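Local coordinates for EchA1_1 (Mycobacterium avium subsp. paratuberculosis, PDB 3R9T), which probably hydrates the double bond of (2E)-enoyl-CoA thioesters to give (3S)-3-hydroxyacyl-CoA thioesters in fatty acid metabolism, at residues G116-D124 with A146-Q156; L125-F134 with L182-V192. All coordinates share one frame; numbering follows the deposited sequence.

Contact 1 of 2, residues G116-D124 with A146-Q156; sequences GTELALASD and AAGGVFRIAEQ. With BEZ (benzoic acid), chain E.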
ATOM      1  N   GLY B 116      13.478  -3.695  17.033  1.00 20.38           N
ATOM      2  CA  GLY B 116      12.756  -2.494  17.454  1.00 19.60           C
ATOM      3  C   GLY B 116      11.820  -1.936  16.400  1.00 18.27           C
ATOM      4  O   GLY B 116      10.706  -1.496  16.686  1.00 17.10           O
ATOM      5  N   THR B 117      12.292  -1.927  15.165  1.00 18.25           N
ATOM      6  CA  THR B 117      11.470  -1.521  14.042  1.00 17.73           C
ATOM      7  C   THR B 117      10.330  -2.526  13.820  1.00 16.69           C
ATOM      8  O   THR B 117       9.220  -2.148  13.457  1.00 16.49           O
ATOM      9  CB  THR B 117      12.337  -1.332  12.774  1.00 18.08           C
ATOM     10  OG1 THR B 117      13.037  -0.090  12.879  1.00 18.61           O
ATOM     11  CG2 THR B 117      11.499  -1.281  11.508  1.00 18.57           C
ATOM     12  N   GLU B 118      10.602  -3.805  14.066  1.00 17.04           N
ATOM     13  CA  GLU B 118       9.583  -4.847  13.921  1.00 16.61           C
ATOM     14  C   GLU B 118       8.498  -4.692  14.996  1.00 15.94           C
ATOM     15  O   GLU B 118       7.329  -4.948  14.738  1.00 16.66           O
ATOM     16  CB  GLU B 118      10.245  -6.219  13.908  1.00 16.55           C
ATOM     17  CG  GLU B 118      11.142  -6.382  12.674  1.00 16.57           C
ATOM     18  CD  GLU B 118      11.930  -7.657  12.705  1.00 18.33           C
ATOM     19  OE1 GLU B 118      12.832  -7.753  13.568  1.00 21.36           O
ATOM     20  OE2 GLU B 118      11.621  -8.563  11.907  1.00 19.31           O
ATOM     21  N   LEU B 119       8.869  -4.277  16.196  1.00 16.48           N
ATOM     22  CA  LEU B 119       7.856  -3.930  17.203  1.00 16.60           C
ATOM     23  C   LEU B 119       6.964  -2.770  16.738  1.00 16.62           C
ATOM     24  O   LEU B 119       5.757  -2.795  16.948  1.00 17.55           O
ATOM     25  CB  LEU B 119       8.502  -3.556  18.533  1.00 17.31           C
ATOM     26  CG  LEU B 119       9.322  -4.634  19.250  1.00 18.64           C
ATOM     27  CD1 LEU B 119       9.948  -4.069  20.537  1.00 20.70           C
ATOM     28  CD2 LEU B 119       8.502  -5.891  19.535  1.00 20.00           C
ATOM     29  N   ALA B 120       7.556  -1.754  16.113  1.00 16.54           N
ATOM     30  CA  ALA B 120       6.808  -0.617  15.559  1.00 16.91           C
ATOM     31  C   ALA B 120       5.837  -1.082  14.479  1.00 16.24           C
ATOM     32  O   ALA B 120       4.658  -0.715  14.490  1.00 16.76           O
ATOM     33  CB  ALA B 120       7.777   0.465  14.994  1.00 16.37           C
ATOM     34  N   LEU B 121       6.325  -1.918  13.569  1.00 15.08           N
ATOM     35  CA  LEU B 121       5.494  -2.462  12.496  1.00 15.20           C
ATOM     36  C   LEU B 121       4.313  -3.251  13.049  1.00 15.84           C
ATOM     37  O   LEU B 121       3.214  -3.143  12.543  1.00 16.57           O
ATOM     38  CB  LEU B 121       6.328  -3.318  11.559  1.00 15.48           C
ATOM     39  CG  LEU B 121       7.400  -2.641  10.710  1.00 16.48           C
ATOM     40  CD1 LEU B 121       8.311  -3.672  10.095  1.00 17.90           C
ATOM     41  CD2 LEU B 121       6.696  -1.853   9.627  1.00 17.49           C
ATOM     42  N   ALA B 122       4.538  -3.988  14.123  1.00 15.54           N
ATOM     43  CA  ALA B 122       3.517  -4.828  14.730  1.00 15.81           C
ATOM     44  C   ALA B 122       2.496  -4.007  15.539  1.00 16.01           C
ATOM     45  O   ALA B 122       1.414  -4.494  15.862  1.00 16.98           O
ATOM     46  CB  ALA B 122       4.200  -5.862  15.622  1.00 15.03           C
ATOM     47  N   SER B 123       2.848  -2.779  15.904  1.00 15.35           N
ATOM     48  CA  SER B 123       1.941  -1.883  16.639  1.00 15.04           C
ATOM     49  C   SER B 123       0.908  -1.209  15.718  1.00 14.71           C
ATOM     50  O   SER B 123       1.176  -1.013  14.530  1.00 15.31           O
ATOM     51  CB  SER B 123       2.760  -0.820  17.395  1.00 14.78           C
ATOM     52  OG  SER B 123       3.741  -1.386  18.268  1.00 16.15           O
ATOM     53  N   ASP B 124      -0.238  -0.782  16.265  1.00 14.55           N
ATOM     54  CA  ASP B 124      -1.202  -0.063  15.457  1.00 14.90           C
ATOM     55  C   ASP B 124      -0.710   1.325  15.040  1.00 14.27           C
ATOM     56  O   ASP B 124      -0.931   1.747  13.898  1.00 14.73           O
ATOM     57  CB  ASP B 124      -2.536   0.082  16.174  1.00 14.77           C
ATOM     58  CG  ASP B 124      -3.180  -1.234  16.482  1.00 17.10           C
ATOM     59  OD1 ASP B 124      -3.164  -2.116  15.588  1.00 17.08           O
ATOM     60  OD2 ASP B 124      -3.722  -1.361  17.613  1.00 17.27           O
ATOM     61  N   ALA B 146      13.305 -11.532  10.909  1.00 19.99           N
ATOM     62  CA  ALA B 146      12.474 -12.718  11.079  1.00 20.31           C
ATOM     63  C   ALA B 146      11.235 -12.457  11.922  1.00 20.30           C
ATOM     64  O   ALA B 146      10.313 -13.272  11.915  1.00 22.00           O
ATOM     65  CB  ALA B 146      13.304 -13.873  11.689  1.00 20.52           C
ATOM     66  N   ALA B 147      11.213 -11.336  12.644  1.00 19.90           N
ATOM     67  CA  ALA B 147      10.084 -10.956  13.496  1.00 18.77           C
ATOM     68  C   ALA B 147       9.023 -10.116  12.758  1.00 18.50           C
ATOM     69  O   ALA B 147       8.428  -9.196  13.337  1.00 18.81           O
ATOM     70  CB  ALA B 147      10.603 -10.199  14.745  1.00 19.49           C
ATOM     71  N   GLY B 148       8.746 -10.491  11.509  1.00 18.24           N
ATOM     72  CA  GLY B 148       7.736  -9.829  10.686  1.00 18.57           C
ATOM     73  C   GLY B 148       8.251  -8.752   9.737  1.00 18.84           C
ATOM     74  O   GLY B 148       7.514  -8.311   8.845  1.00 19.80           O
ATOM     75  N   GLY B 149       9.487  -8.300   9.907  1.00 18.80           N
ATOM     76  CA  GLY B 149       9.936  -7.112   9.170  1.00 19.06           C
ATOM     77  C   GLY B 149      10.014  -7.354   7.667  1.00 19.27           C
ATOM     78  O   GLY B 149       9.690  -6.485   6.861  1.00 18.77           O
ATOM     79  N   VAL B 150      10.442  -8.542   7.273  1.00 19.96           N
ATOM     80  CA  VAL B 150      10.654  -8.814   5.843  1.00 21.45           C
ATOM     81  C   VAL B 150       9.368  -8.703   5.024  1.00 21.43           C
ATOM     82  O   VAL B 150       9.406  -8.216   3.892  1.00 23.54           O
ATOM     83  CB  VAL B 150      11.310 -10.194   5.572  1.00 22.30           C
ATOM     84  CG1 VAL B 150      11.499 -10.402   4.061  1.00 24.00           C
ATOM     85  CG2 VAL B 150      12.644 -10.317   6.287  1.00 23.44           C
ATOM     86  N   PHE B 151       8.239  -9.143   5.571  1.00 20.04           N
ATOM     87  CA  PHE B 151       6.990  -9.010   4.842  1.00 20.03           C
ATOM     88  C   PHE B 151       6.092  -7.847   5.265  1.00 19.46           C
ATOM     89  O   PHE B 151       5.181  -7.498   4.513  1.00 21.21           O
ATOM     90  CB  PHE B 151       6.210 -10.329   4.845  1.00 20.43           C
ATOM     91  CG  PHE B 151       5.683 -10.749   6.193  1.00 18.02           C
ATOM     92  CD1 PHE B 151       6.391 -11.650   6.985  1.00 20.37           C
ATOM     93  CD2 PHE B 151       4.439 -10.291   6.639  1.00 17.95           C
ATOM     94  CE1 PHE B 151       5.884 -12.055   8.219  1.00 21.27           C
ATOM     95  CE2 PHE B 151       3.915 -10.707   7.861  1.00 21.42           C
ATOM     96  CZ  PHE B 151       4.624 -11.588   8.642  1.00 19.97           C
ATOM     97  N   ARG B 152       6.316  -7.234   6.429  1.00 17.85           N
ATOM     98  CA  ARG B 152       5.491  -6.091   6.805  1.00 17.63           C
ATOM     99  C   ARG B 152       6.049  -4.777   6.311  1.00 17.67           C
ATOM    100  O   ARG B 152       5.281  -3.834   6.172  1.00 17.20           O
ATOM    101  CB  ARG B 152       5.289  -5.997   8.318  1.00 17.69           C
ATOM    102  CG  ARG B 152       4.418  -7.109   8.849  1.00 16.88           C
ATOM    103  CD  ARG B 152       4.341  -7.126  10.358  1.00 18.56           C
ATOM    104  NE  ARG B 152       3.260  -8.011  10.820  1.00 19.34           N
ATOM    105  CZ  ARG B 152       3.172  -8.531  12.049  1.00 20.46           C
ATOM    106  NH1 ARG B 152       4.097  -8.287  12.976  1.00 17.59           N
ATOM    107  NH2 ARG B 152       2.152  -9.321  12.361  1.00 20.68           N
ATOM    108  N   ILE B 153       7.357  -4.698   6.046  1.00 17.84           N
ATOM    109  CA  ILE B 153       7.943  -3.395   5.725  1.00 18.16           C
ATOM    110  C   ILE B 153       7.328  -2.859   4.416  1.00 17.16           C
ATOM    111  O   ILE B 153       6.947  -1.672   4.345  1.00 16.41           O
ATOM    112  CB  ILE B 153       9.503  -3.388   5.718  1.00 18.67           C
ATOM    113  CG1 ILE B 153      10.027  -1.949   5.685  1.00 20.85           C
ATOM    114  CG2 ILE B 153      10.045  -4.194   4.588  1.00 20.34           C
ATOM    115  CD1 ILE B 153       9.783  -1.188   6.948  1.00 22.32           C
ATOM    116  N   ALA B 154       7.144  -3.729   3.426  1.00 18.31           N
ATOM    117  CA  ALA B 154       6.568  -3.290   2.161  1.00 19.18           C
ATOM    118  C   ALA B 154       5.060  -3.139   2.214  1.00 18.74           C
ATOM    119  O   ALA B 154       4.459  -2.606   1.280  1.00 19.80           O
ATOM    120  CB  ALA B 154       6.966  -4.221   1.012  1.00 20.60           C
ATOM    121  N   GLU B 155       4.455  -3.610   3.292  1.00 18.44           N
ATOM    122  CA  GLU B 155       3.031  -3.380   3.542  1.00 18.25           C
ATOM    123  C   GLU B 155       2.734  -2.000   4.136  1.00 18.16           C
ATOM    124  O   GLU B 155       1.598  -1.515   4.054  1.00 19.78           O
ATOM    125  CB  GLU B 155       2.512  -4.448   4.478  1.00 18.78           C
ATOM    126  CG  GLU B 155       2.445  -5.795   3.807  1.00 21.20           C
ATOM    127  CD  GLU B 155       2.021  -6.930   4.714  1.00 22.32           C
ATOM    128  OE1 GLU B 155       1.945  -6.738   5.949  1.00 23.34           O
ATOM    129  OE2 GLU B 155       1.793  -8.046   4.176  1.00 22.61           O
ATOM    130  N   GLN B 156       3.745  -1.382   4.734  1.00 17.70           N
ATOM    131  CA  GLN B 156       3.544  -0.143   5.477  1.00 17.88           C
ATOM    132  C   GLN B 156       4.303   1.063   4.951  1.00 19.54           C
ATOM    133  O   GLN B 156       4.071   2.173   5.411  1.00 21.37           O
ATOM    134  CB  GLN B 156       3.866  -0.378   6.941  1.00 17.77           C
ATOM    135  CG  GLN B 156       3.052  -1.522   7.507  1.00 16.68           C
ATOM    136  CD  GLN B 156       3.159  -1.653   9.002  1.00 18.86           C
ATOM    137  OE1 GLN B 156       3.490  -0.689   9.698  1.00 19.79           O
ATOM    138  NE2 GLN B 156       2.889  -2.852   9.517  1.00 18.92           N
TER
HETATM  139  C   BEZ E 264      15.112 -10.154  13.902  1.00 31.03           C
HETATM  140  O1  BEZ E 264      13.915 -10.009  13.619  1.00 28.84           O
HETATM  141  O2  BEZ E 264      15.903  -9.199  13.774  1.00 30.85           O
HETATM  142  C1  BEZ E 264      15.562 -11.474  14.437  1.00 31.59           C
HETATM  143  C2  BEZ E 264      14.614 -12.325  14.992  1.00 32.64           C
HETATM  144  C3  BEZ E 264      15.008 -13.557  15.500  1.00 34.75           C
HETATM  145  C4  BEZ E 264      16.346 -13.930  15.449  1.00 34.77           C
HETATM  146  C5  BEZ E 264      17.294 -13.074  14.891  1.00 34.52           C
HETATM  147  C6  BEZ E 264      16.903 -11.839  14.386  1.00 33.07           C
HETATM  148  O   HOH W   1       6.716  -7.081  12.926  1.00 12.55           O

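Contact 2 of 2, residues L125-F134 with L182-V192; sequences LVVADERAQF and LINEVVEAGSV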
ATOM      1  N   LEU B 125      -0.062   2.013  15.984  1.00 14.88           N
ATOM      2  CA  LEU B 125       0.366   3.413  15.848  1.00 15.00           C
ATOM      3  C   LEU B 125       1.753   3.553  16.458  1.00 15.12           C
ATOM      4  O   LEU B 125       2.157   2.777  17.332  1.00 15.70           O
ATOM      5  CB  LEU B 125      -0.606   4.338  16.572  1.00 15.90           C
ATOM      6  CG  LEU B 125      -2.055   4.221  16.077  1.00 16.05           C
ATOM      7  CD1 LEU B 125      -3.035   4.888  17.062  1.00 20.56           C
ATOM      8  CD2 LEU B 125      -2.177   4.779  14.671  1.00 16.36           C
ATOM      9  N   VAL B 126       2.482   4.552  15.985  1.00 14.84           N
ATOM     10  CA  VAL B 126       3.831   4.859  16.481  1.00 15.70           C
ATOM     11  C   VAL B 126       4.040   6.365  16.675  1.00 16.19           C
ATOM     12  O   VAL B 126       3.841   7.142  15.754  1.00 15.54           O
ATOM     13  CB  VAL B 126       4.936   4.352  15.523  1.00 15.48           C
ATOM     14  CG1 VAL B 126       6.289   4.507  16.155  1.00 15.54           C
ATOM     15  CG2 VAL B 126       4.693   2.865  15.146  1.00 16.61           C
ATOM     16  N   VAL B 127       4.487   6.730  17.872  1.00 17.18           N
ATOM     17  CA  VAL B 127       4.986   8.067  18.179  1.00 18.81           C
ATOM     18  C   VAL B 127       6.483   7.929  18.492  1.00 18.81           C
ATOM     19  O   VAL B 127       6.871   7.047  19.268  1.00 19.21           O
ATOM     20  CB  VAL B 127       4.225   8.630  19.377  1.00 19.68           C
ATOM     21  CG1 VAL B 127       4.711  10.044  19.745  1.00 22.15           C
ATOM     22  CG2 VAL B 127       2.733   8.614  19.077  1.00 21.57           C
ATOM     23  N   ALA B 128       7.322   8.774  17.891  1.00 19.25           N
ATOM     24  CA  ALA B 128       8.770   8.667  18.080  1.00 19.99           C
ATOM     25  C   ALA B 128       9.409   9.964  18.541  1.00 21.21           C
ATOM     26  O   ALA B 128       9.112  11.027  18.020  1.00 20.92           O
ATOM     27  CB  ALA B 128       9.429   8.228  16.801  1.00 19.96           C
ATOM     28  N   ASP B 129      10.304   9.837  19.514  1.00 22.75           N
ATOM     29  CA  ASP B 129      11.292  10.855  19.853  1.00 24.83           C
ATOM     30  C   ASP B 129      12.060  11.241  18.572  1.00 25.43           C
ATOM     31  O   ASP B 129      12.419  10.370  17.772  1.00 26.01           O
ATOM     32  CB  ASP B 129      12.221  10.236  20.907  1.00 25.39           C
ATOM     33  CG  ASP B 129      13.140  11.237  21.565  1.00 28.19           C
ATOM     34  OD1 ASP B 129      13.993  11.816  20.859  1.00 29.89           O
ATOM     35  OD2 ASP B 129      13.037  11.401  22.803  1.00 30.03           O
ATOM     36  N   GLU B 130      12.310  12.537  18.386  1.00 26.91           N
ATOM     37  CA  GLU B 130      13.010  13.067  17.205  0.50 27.54           C
ATOM     38  C   GLU B 130      14.358  12.376  17.000  1.00 28.02           C
ATOM     39  O   GLU B 130      14.855  12.305  15.884  1.00 28.51           O
ATOM     40  CB  GLU B 130      13.199  14.597  17.313  0.50 28.62           C
ATOM     41  CG  GLU B 130      13.912  15.063  18.604  0.50 30.54           C
ATOM     42  CD  GLU B 130      14.085  16.580  18.723  0.50 32.69           C
ATOM     43  OE1 GLU B 130      14.582  17.205  17.761  0.50 33.51           O
ATOM     44  OE2 GLU B 130      13.745  17.139  19.801  0.50 33.08           O
ATOM     45  N   ARG B 131      14.945  11.881  18.090  1.00 28.02           N
ATOM     46  CA  ARG B 131      16.248  11.214  18.040  1.00 28.47           C
ATOM     47  C   ARG B 131      16.201   9.757  17.568  1.00 27.68           C
ATOM     48  O   ARG B 131      17.242   9.161  17.275  1.00 27.58           O
ATOM     49  CB  ARG B 131      16.896  11.246  19.421  1.00 29.27           C
ATOM     50  CG  ARG B 131      17.284  12.622  19.915  1.00 30.44           C
ATOM     51  CD  ARG B 131      17.657  12.551  21.391  1.00 31.51           C
ATOM     52  NE  ARG B 131      16.518  12.167  22.221  1.00 30.32           N
ATOM     53  CZ  ARG B 131      16.571  11.989  23.536  1.00 33.59           C
ATOM     54  NH1 ARG B 131      17.716  12.170  24.196  1.00 33.92           N
ATOM     55  NH2 ARG B 131      15.477  11.627  24.200  1.00 34.16           N
ATOM     56  N   ALA B 132      15.008   9.176  17.522  1.00 26.58           N
ATOM     57  CA  ALA B 132      14.873   7.752  17.204  1.00 25.93           C
ATOM     58  C   ALA B 132      15.336   7.460  15.798  1.00 25.64           C
ATOM     59  O   ALA B 132      15.151   8.266  14.895  1.00 25.75           O
ATOM     60  CB  ALA B 132      13.434   7.283  17.374  1.00 25.27           C
ATOM     61  N   GLN B 133      15.955   6.298  15.652  1.00 25.94           N
ATOM     62  CA  GLN B 133      16.398   5.765  14.381  1.00 26.62           C
ATOM     63  C   GLN B 133      15.750   4.391  14.157  1.00 25.06           C
ATOM     64  O   GLN B 133      15.687   3.559  15.069  1.00 25.54           O
ATOM     65  CB  GLN B 133      17.918   5.629  14.422  1.00 28.33           C
ATOM     66  CG  GLN B 133      18.549   5.259  13.112  1.00 31.59           C
ATOM     67  CD  GLN B 133      20.069   5.359  13.146  1.00 34.83           C
ATOM     68  OE1 GLN B 133      20.740   4.559  13.795  1.00 38.27           O
ATOM     69  NE2 GLN B 133      20.616   6.337  12.433  1.00 37.17           N
ATOM     70  N   PHE B 134      15.269   4.166  12.940  1.00 23.53           N
ATOM     71  CA  PHE B 134      14.632   2.915  12.555  1.00 22.32           C
ATOM     72  C   PHE B 134      15.488   2.220  11.515  1.00 22.03           C
ATOM     73  O   PHE B 134      16.415   2.821  10.975  1.00 22.69           O
ATOM     74  CB  PHE B 134      13.248   3.178  11.983  1.00 21.60           C
ATOM     75  CG  PHE B 134      12.306   3.780  12.979  1.00 20.93           C
ATOM     76  CD1 PHE B 134      11.544   2.969  13.803  1.00 21.83           C
ATOM     77  CD2 PHE B 134      12.220   5.148  13.136  1.00 21.61           C
ATOM     78  CE1 PHE B 134      10.691   3.503  14.762  1.00 21.98           C
ATOM     79  CE2 PHE B 134      11.347   5.695  14.091  1.00 22.50           C
ATOM     80  CZ  PHE B 134      10.584   4.875  14.896  1.00 22.77           C
ATOM     81  N   LEU B 182       5.000   5.755   7.805  1.00 23.99           N
ATOM     82  CA  LEU B 182       5.335   4.635   8.668  1.00 23.98           C
ATOM     83  C   LEU B 182       5.200   4.768  10.209  1.00 23.47           C
ATOM     84  O   LEU B 182       5.025   3.770  10.945  1.00 24.42           O
ATOM     85  CB  LEU B 182       6.777   4.323   8.413  1.00 24.52           C
ATOM     86  CG  LEU B 182       7.346   3.210   9.286  1.00 26.12           C
ATOM     87  CD1 LEU B 182       6.612   1.876   8.966  1.00 26.78           C
ATOM     88  CD2 LEU B 182       8.850   3.069   9.107  1.00 29.65           C
ATOM     89  N   ILE B 183       5.454   5.958  10.708  1.00 21.02           N
ATOM     90  CA  ILE B 183       5.119   6.300  12.078  1.00 20.06           C
ATOM     91  C   ILE B 183       4.157   7.457  11.940  1.00 18.78           C
ATOM     92  O   ILE B 183       4.041   8.063  10.856  1.00 19.72           O
ATOM     93  CB  ILE B 183       6.344   6.642  12.939  1.00 20.24           C
ATOM     94  CG1 ILE B 183       7.007   7.942  12.469  1.00 20.01           C
ATOM     95  CG2 ILE B 183       7.332   5.449  12.958  1.00 20.06           C
ATOM     96  CD1 ILE B 183       8.073   8.447  13.448  1.00 21.38           C
ATOM     97  N   ASN B 184       3.473   7.765  13.037  1.00 17.29           N
ATOM     98  CA  ASN B 184       2.438   8.796  13.046  1.00 17.08           C
ATOM     99  C   ASN B 184       2.898  10.198  13.380  1.00 18.08           C
ATOM    100  O   ASN B 184       2.365  11.174  12.813  1.00 18.75           O
ATOM    101  CB  ASN B 184       1.344   8.387  14.011  1.00 16.40           C
ATOM    102  CG  ASN B 184       0.628   7.132  13.557  1.00 16.23           C
ATOM    103  OD1 ASN B 184       0.981   6.029  13.970  1.00 16.62           O
ATOM    104  ND2 ASN B 184      -0.356   7.288  12.670  1.00 14.80           N
ATOM    105  N   GLU B 185       3.855  10.296  14.295  1.00 18.92           N
ATOM    106  CA  GLU B 185       4.260  11.594  14.780  1.00 20.92           C
ATOM    107  C   GLU B 185       5.652  11.579  15.411  1.00 20.22           C
ATOM    108  O   GLU B 185       6.119  10.562  15.920  1.00 18.54           O
ATOM    109  CB  GLU B 185       3.166  12.118  15.702  1.00 22.83           C
ATOM    110  CG  GLU B 185       3.287  11.770  17.096  1.00 26.84           C
ATOM    111  CD  GLU B 185       2.350  12.604  17.948  1.00 30.60           C
ATOM    112  OE1 GLU B 185       1.957  12.092  18.990  1.00 30.48           O
ATOM    113  OE2 GLU B 185       1.990  13.749  17.588  1.00 35.73           O
ATOM    114  N   VAL B 186       6.316  12.724  15.292  1.00 20.26           N
ATOM    115  CA  VAL B 186       7.645  12.941  15.808  1.00 20.93           C
ATOM    116  C   VAL B 186       7.500  14.005  16.864  1.00 22.16           C
ATOM    117  O   VAL B 186       6.842  15.029  16.622  1.00 22.85           O
ATOM    118  CB  VAL B 186       8.617  13.390  14.704  1.00 21.14           C
ATOM    119  CG1 VAL B 186      10.008  13.556  15.266  1.00 22.18           C
ATOM    120  CG2 VAL B 186       8.663  12.332  13.582  1.00 21.40           C
ATOM    121  N   VAL B 187       8.101  13.761  18.022  1.00 23.24           N
ATOM    122  CA  VAL B 187       7.958  14.664  19.141  1.00 25.21           C
ATOM    123  C   VAL B 187       9.297  15.077  19.720  1.00 26.57           C
ATOM    124  O   VAL B 187      10.326  14.439  19.503  1.00 25.91           O
ATOM    125  CB  VAL B 187       7.070  14.046  20.234  1.00 25.41           C
ATOM    126  CG1 VAL B 187       5.703  13.679  19.647  1.00 26.05           C
ATOM    127  CG2 VAL B 187       7.747  12.830  20.874  1.00 24.49           C
ATOM    128  N   GLU B 188       9.259  16.179  20.453  1.00 28.78           N
ATOM    129  CA  GLU B 188      10.443  16.668  21.118  1.00 30.74           C
ATOM    130  C   GLU B 188      11.094  15.633  22.013  1.00 30.04           C
ATOM    131  O   GLU B 188      10.419  14.857  22.694  1.00 30.26           O
ATOM    132  CB  GLU B 188      10.108  17.901  21.942  1.00 32.12           C
ATOM    133  CG  GLU B 188      10.167  19.177  21.159  1.00 36.18           C
ATOM    134  CD  GLU B 188      10.442  20.340  22.071  1.00 40.59           C
ATOM    135  OE1 GLU B 188      11.452  21.049  21.857  1.00 44.44           O
ATOM    136  OE2 GLU B 188       9.669  20.510  23.036  1.00 43.42           O
ATOM    137  N   ALA B 189      12.422  15.663  22.004  1.00 30.65           N
ATOM    138  CA  ALA B 189      13.251  14.815  22.833  1.00 30.99           C
ATOM    139  C   ALA B 189      12.702  14.740  24.252  1.00 31.27           C
ATOM    140  O   ALA B 189      12.460  15.767  24.892  1.00 31.86           O
ATOM    141  CB  ALA B 189      14.688  15.342  22.850  1.00 31.91           C
ATOM    142  N   GLY B 190      12.495  13.507  24.705  1.00 30.71           N
ATOM    143  CA  GLY B 190      12.051  13.193  26.065  1.00 30.98           C
ATOM    144  C   GLY B 190      10.551  13.164  26.329  1.00 30.54           C
ATOM    145  O   GLY B 190      10.130  12.801  27.437  1.00 30.86           O
ATOM    146  N   SER B 191       9.740  13.538  25.338  1.00 29.35           N
ATOM    147  CA  SER B 191       8.281  13.682  25.542  1.00 28.83           C
ATOM    148  C   SER B 191       7.464  12.519  24.960  1.00 26.93           C
ATOM    149  O   SER B 191       6.229  12.602  24.886  1.00 26.37           O
ATOM    150  CB  SER B 191       7.768  15.010  24.953  1.00 29.30           C
ATOM    151  OG  SER B 191       7.754  15.014  23.533  1.00 30.73           O
ATOM    152  N   VAL B 192       8.130  11.434  24.565  1.00 25.62           N
ATOM    153  CA  VAL B 192       7.439  10.387  23.784  1.00 24.57           C
ATOM    154  C   VAL B 192       6.327   9.670  24.563  1.00 23.38           C
ATOM    155  O   VAL B 192       5.268   9.393  24.000  1.00 23.06           O
ATOM    156  CB  VAL B 192       8.390   9.370  23.096  1.00 24.41           C
ATOM    157  CG1 VAL B 192       8.822   8.248  24.053  1.00 25.42           C
ATOM    158  CG2 VAL B 192       7.691   8.772  21.883  1.00 24.27           C
TER
HETATM  159  O   HOH W   2      11.208  10.520  24.664  1.00 18.59           O

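Contact 1 of 2, residues G116-D124 with A146-Q156
Glu118 points its carboxylate at the N-terminal end of helix 149-156, where Gly149 N donates to the anti lone pair of OE2 at 2.9 Å and Ala147 N adds a weak, bent bond to the same OE2. Its CG lies opposite the carbonyl carbon (chi1 -65°) and the chain runs extended at chi2, which carries the carboxylate across to these amides. The other oxygen, OE1, lies 2.5 Å from O1 of the bound benzoic acid, and Ala147 N donates to that O1. A water links the backbone carbonyls of Glu118 and Ala147, donating to both, and accepts from Arg152 NH1; Arg152 is itself held by Val96 O and by a salt bridge to Asp229.

One turn along, Leu121 is a knob in a hole formed by Gly149, Arg152, Ile153 and Gln156, its CD1 3.9 Å from Gly149 CA and its CD2 4.1 Å from Ile153 CD1. Gln156 NE2 gives Leu121 O a nearly straight bond of 3.1 Å (174°), while Gln156 OE1 accepts from Lys160 of the second subunit.

Glu118, Ala146 and Ala147 belong to the benzoic acid pocket, which Glu138 also lines, and a pair of glutamates so placed is consistent with the active site of the crotonase fold.

Contact 2 of 2, residues L125-F134 with L182-V192
Asn184 and Val126 are joined by a pair of bonds just ahead of the regular strand pairing: Val126 N donates to Asn184 OD1 at 2.9 Å, in the plane of the side-chain carbonyl, and Asn184 N returns a bond to Val126 O. With CG beside its own backbone N (chi1 -65°), Asn184 lays its amide along the edge of strand 125-129, bringing OD1 to Val126 N. From Val127 to Asp129 the pairing with Glu185 to Val187 is parallel, continued by Glu130 N to Val187 O.

Val127 and Glu185 lie side by side, the aliphatic CG of Glu185 3.5 Å from Val127 CG1, which also meets Val187 CG1 and Val192 CG2. On the other face Ile183 turns CG1 between its backbone N and carbonyl carbon (chi1 67°); this sends CD1 to Ala128 CB and leaves CG2 tightly against Val126 CG1 (3.5 Å) and within 3.8 Å of Phe134 CZ.

Past the strand ends, Arg131 bends at chi3 and grips Asp129 side-on, NE to OD1 and NH2 to OD2. Asp129 OD1 also accepts from Arg131 N, an Asx turn, while OD2 receives Gly190 N at 2.9 Å from the opposite face of the carboxylate to NH2. Ala189 CB covers one face of the guanidinium.

Strand 185-187 is the last of its sheet within the chain, with 125-129 bonded on its other side to strand 104-108. Helix 192-204 packs on Val127 and Val187, helix 174-180 on Ile183 and Val186, and Lys160 of the second subunit accepts from Asn184 ND2 through its backbone O.

How the contacts relate
From the N-terminal side, helix 115-122 runs directly into strand 125-129, so the first halves of contacts 1 and 2 are neighbours in sequence. After strand 133-135 the chain returns as helix 149-156 against helix 115-122, closing the shorter loop at contact 1. It then passes through helices 159-168 and 174-180 before strand 185-187 joins strand 125-129 and closes the longer loop at contact 2. The loops cross rather than nest. Contact 1 joins two helices at one side of the ligand pocket, and contact 2 completes the sheet edge. Leu182 bridges them by packing on Leu121 and Gln156, Phe134 rests against Thr117, and both contacts reach the second subunit.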